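Local coordinates for putative cytoplasmic protein (Salmonella enterica subsp. enterica serovar Typhimurium, PDB 4J32) that probably cleaves peptidoglycan peptides as Tae4, a type VI secretion amidase toxin of the NlpC/P60 papain-like cysteine peptidase family, at residues Asn20-Ala25 with Ser62-Ala67. Sequence-based numbering, arbitrary orientation.
Sequences NEAWLA and SYVLNA
Two alanines of helix 19-28 meet helix 57-67, Ala25 head-on and Ala22 from the flank, and let the two helices come close: the short axes of Asn20-Ala25 and Ser62-Ala67 approach to 8.8 Å, with their N-to-C directions 131° apart. Ala25 CB points toward Ser62-Ala67 and meets the methyl of Ala67, CB to CB 3.8 Å, while also lying 4.2 Å from Val64 CA. One turn earlier, Ala22 CB touches the CG1 branch of Val64 at 3.7 Å. That branch stands anti to the backbone N of Val64 (chi1 166°), which leaves CG2 beside the N and 3.8 Å from the carbonyl oxygen Ala22 O. The two valine methyls thus lie along Ala22, one against its side chain, the other near its carbonyl oxygen. Both helices belong to the helical part of this papain-like fold; Ala22 also touches Leu173, just past the sheet strand 164-172, and Ser62 and Leu65 pack onto helix 93-103. Tyr63 closes another flank of the contact. Its CG is anti to the backbone N (chi1 -177°), and this carries the ring over to helix 19-28, where CE2 sits 3.2 Å from Ala25 O, approached obliquely, and also touches the Ala25 methyl. Beyond Ala67 the apolar interface gives way to water: Glu21, with CD anti to CA, accepts at OE2 from a water that also donates to Ala67 O, each bond 2.8 Å long. The other carboxylate oxygen, Glu21 OE1, is hydrogen-bonded to Ser18 OG.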
loop_
_atom_site.group_PDB
_atom_site.type_symbol
_atom_site.label_atom_id
_atom_site.label_comp_id
_atom_site.label_asym_id
_atom_site.label_seq_id
_atom_site.Cartn_x
_atom_site.Cartn_y
_atom_site.Cartn_z
ATOM N N ASN A 20 37.059 17.380 -18.911
ATOM C CA ASN A 20 36.197 18.267 -19.722
ATOM C C ASN A 20 35.131 17.502 -20.485
ATOM O O ASN A 20 33.961 17.905 -20.501
ATOM C CB ASN A 20 37.033 19.106 -20.691
ATOM C CG ASN A 20 37.697 20.279 -19.999
ATOM O OD1 ASN A 20 37.105 20.886 -19.096
ATOM N ND2 ASN A 20 38.931 20.597 -20.396
ATOM N N GLU A 21 35.519 16.389 -21.116
ATOM C CA GLU A 21 34.512 15.605 -21.861
ATOM C C GLU A 21 33.491 14.941 -20.927
ATOM O O GLU A 21 32.321 14.801 -21.279
ATOM C CB GLU A 21 35.162 14.551 -22.741
ATOM C CG GLU A 21 35.944 15.106 -23.903
ATOM C CD GLU A 21 36.621 14.002 -24.671
ATOM O OE1 GLU A 21 37.767 13.677 -24.305
ATOM O OE2 GLU A 21 35.992 13.462 -25.620
ATOM N N ALA A 22 33.945 14.501 -19.761
ATOM C CA ALA A 22 33.043 13.862 -18.790
ATOM C C ALA A 22 32.016 14.849 -18.264
ATOM O O ALA A 22 30.835 14.526 -18.165
ATOM C CB ALA A 22 33.852 13.264 -17.641
ATOM N N TRP A 23 32.468 16.068 -17.968
ATOM C CA TRP A 23 31.614 17.128 -17.408
ATOM C C TRP A 23 30.576 17.572 -18.425
ATOM O O TRP A 23 29.381 17.756 -18.090
ATOM C CB TRP A 23 32.482 18.316 -16.975
ATOM C CG TRP A 23 31.790 19.301 -16.033
ATOM C CD1 TRP A 23 31.223 20.506 -16.370
ATOM C CD2 TRP A 23 31.599 19.150 -14.613
ATOM N NE1 TRP A 23 30.711 21.120 -15.251
ATOM C CE2 TRP A 23 30.928 20.313 -14.158
ATOM C CE3 TRP A 23 31.960 18.161 -13.677
ATOM C CZ2 TRP A 23 30.581 20.508 -12.804
ATOM C CZ3 TRP A 23 31.615 18.359 -12.318
ATOM C CH2 TRP A 23 30.938 19.534 -11.906
ATOM N N LEU A 24 31.017 17.747 -19.676
ATOM C CA LEU A 24 30.100 18.058 -20.762
ATOM C C LEU A 24 29.038 16.964 -20.922
ATOM O O LEU A 24 27.842 17.246 -21.084
ATOM C CB LEU A 24 30.907 18.212 -22.073
ATOM C CG LEU A 24 30.233 18.498 -23.403
ATOM C CD1 LEU A 24 31.324 18.991 -24.372
ATOM C CD2 LEU A 24 29.485 17.290 -23.991
ATOM N N ALA A 25 29.468 15.717 -20.946
ATOM C CA ALA A 25 28.519 14.615 -21.188
ATOM C C ALA A 25 27.495 14.525 -20.030
ATOM O O ALA A 25 26.299 14.359 -20.248
ATOM C CB ALA A 25 29.274 13.289 -21.327
ATOM N N SER A 62 26.868 6.074 -16.303
ATOM C CA SER A 62 27.010 5.205 -17.475
ATOM C C SER A 62 27.076 6.018 -18.778
ATOM O O SER A 62 27.897 5.751 -19.662
ATOM C CB SER A 62 25.856 4.196 -17.541
ATOM O OG SER A 62 25.902 3.317 -16.426
ATOM N N TYR A 63 26.193 7.003 -18.893
ATOM C CA TYR A 63 26.206 7.894 -20.050
ATOM C C TYR A 63 27.588 8.562 -20.209
ATOM O O TYR A 63 28.146 8.575 -21.306
ATOM C CB TYR A 63 25.088 8.936 -19.919
ATOM C CG TYR A 63 24.968 9.881 -21.102
ATOM C CD1 TYR A 63 24.109 9.586 -22.163
ATOM C CD2 TYR A 63 25.685 11.086 -21.136
ATOM C CE1 TYR A 63 23.977 10.463 -23.240
ATOM C CE2 TYR A 63 25.567 11.976 -22.218
ATOM C CZ TYR A 63 24.718 11.653 -23.261
ATOM O OH TYR A 63 24.558 12.509 -24.336
ATOM N N VAL A 64 28.134 9.097 -19.118
ATOM C CA VAL A 64 29.480 9.701 -19.128
ATOM C C VAL A 64 30.524 8.737 -19.700
ATOM O O VAL A 64 31.303 9.087 -20.598
ATOM C CB VAL A 64 29.890 10.158 -17.692
ATOM C CG1 VAL A 64 31.417 10.484 -17.604
ATOM C CG2 VAL A 64 29.018 11.342 -17.232
ATOM N N LEU A 65 30.553 7.521 -19.175
ATOM C CA LEU A 65 31.545 6.538 -19.636
ATOM C C LEU A 65 31.334 6.193 -21.120
ATOM O O LEU A 65 32.288 6.165 -21.922
ATOM C CB LEU A 65 31.474 5.276 -18.769
ATOM C CG LEU A 65 31.828 5.526 -17.285
ATOM C CD1 LEU A 65 31.369 4.344 -16.447
ATOM C CD2 LEU A 65 33.332 5.763 -17.123
ATOM N N ASN A 66 30.086 5.953 -21.489
ATOM C CA ASN A 66 29.768 5.628 -22.884
ATOM C C ASN A 66 30.118 6.761 -23.814
ATOM O O ASN A 66 30.613 6.521 -24.913
ATOM C CB ASN A 66 28.301 5.222 -23.047
ATOM C CG ASN A 66 28.015 3.870 -22.434
ATOM O OD1 ASN A 66 28.869 2.992 -22.442
ATOM N ND2 ASN A 66 26.821 3.703 -21.880
ATOM N N ALA A 67 29.927 7.994 -23.355
ATOM C CA ALA A 67 30.113 9.174 -24.217
ATOM C C ALA A 67 31.544 9.644 -24.414
ATOM O O ALA A 67 31.842 10.345 -25.399
ATOM C CB ALA A 67 29.234 10.325 -23.734
HETATM O O HOH W 1 33.365 12.702 -25.319
#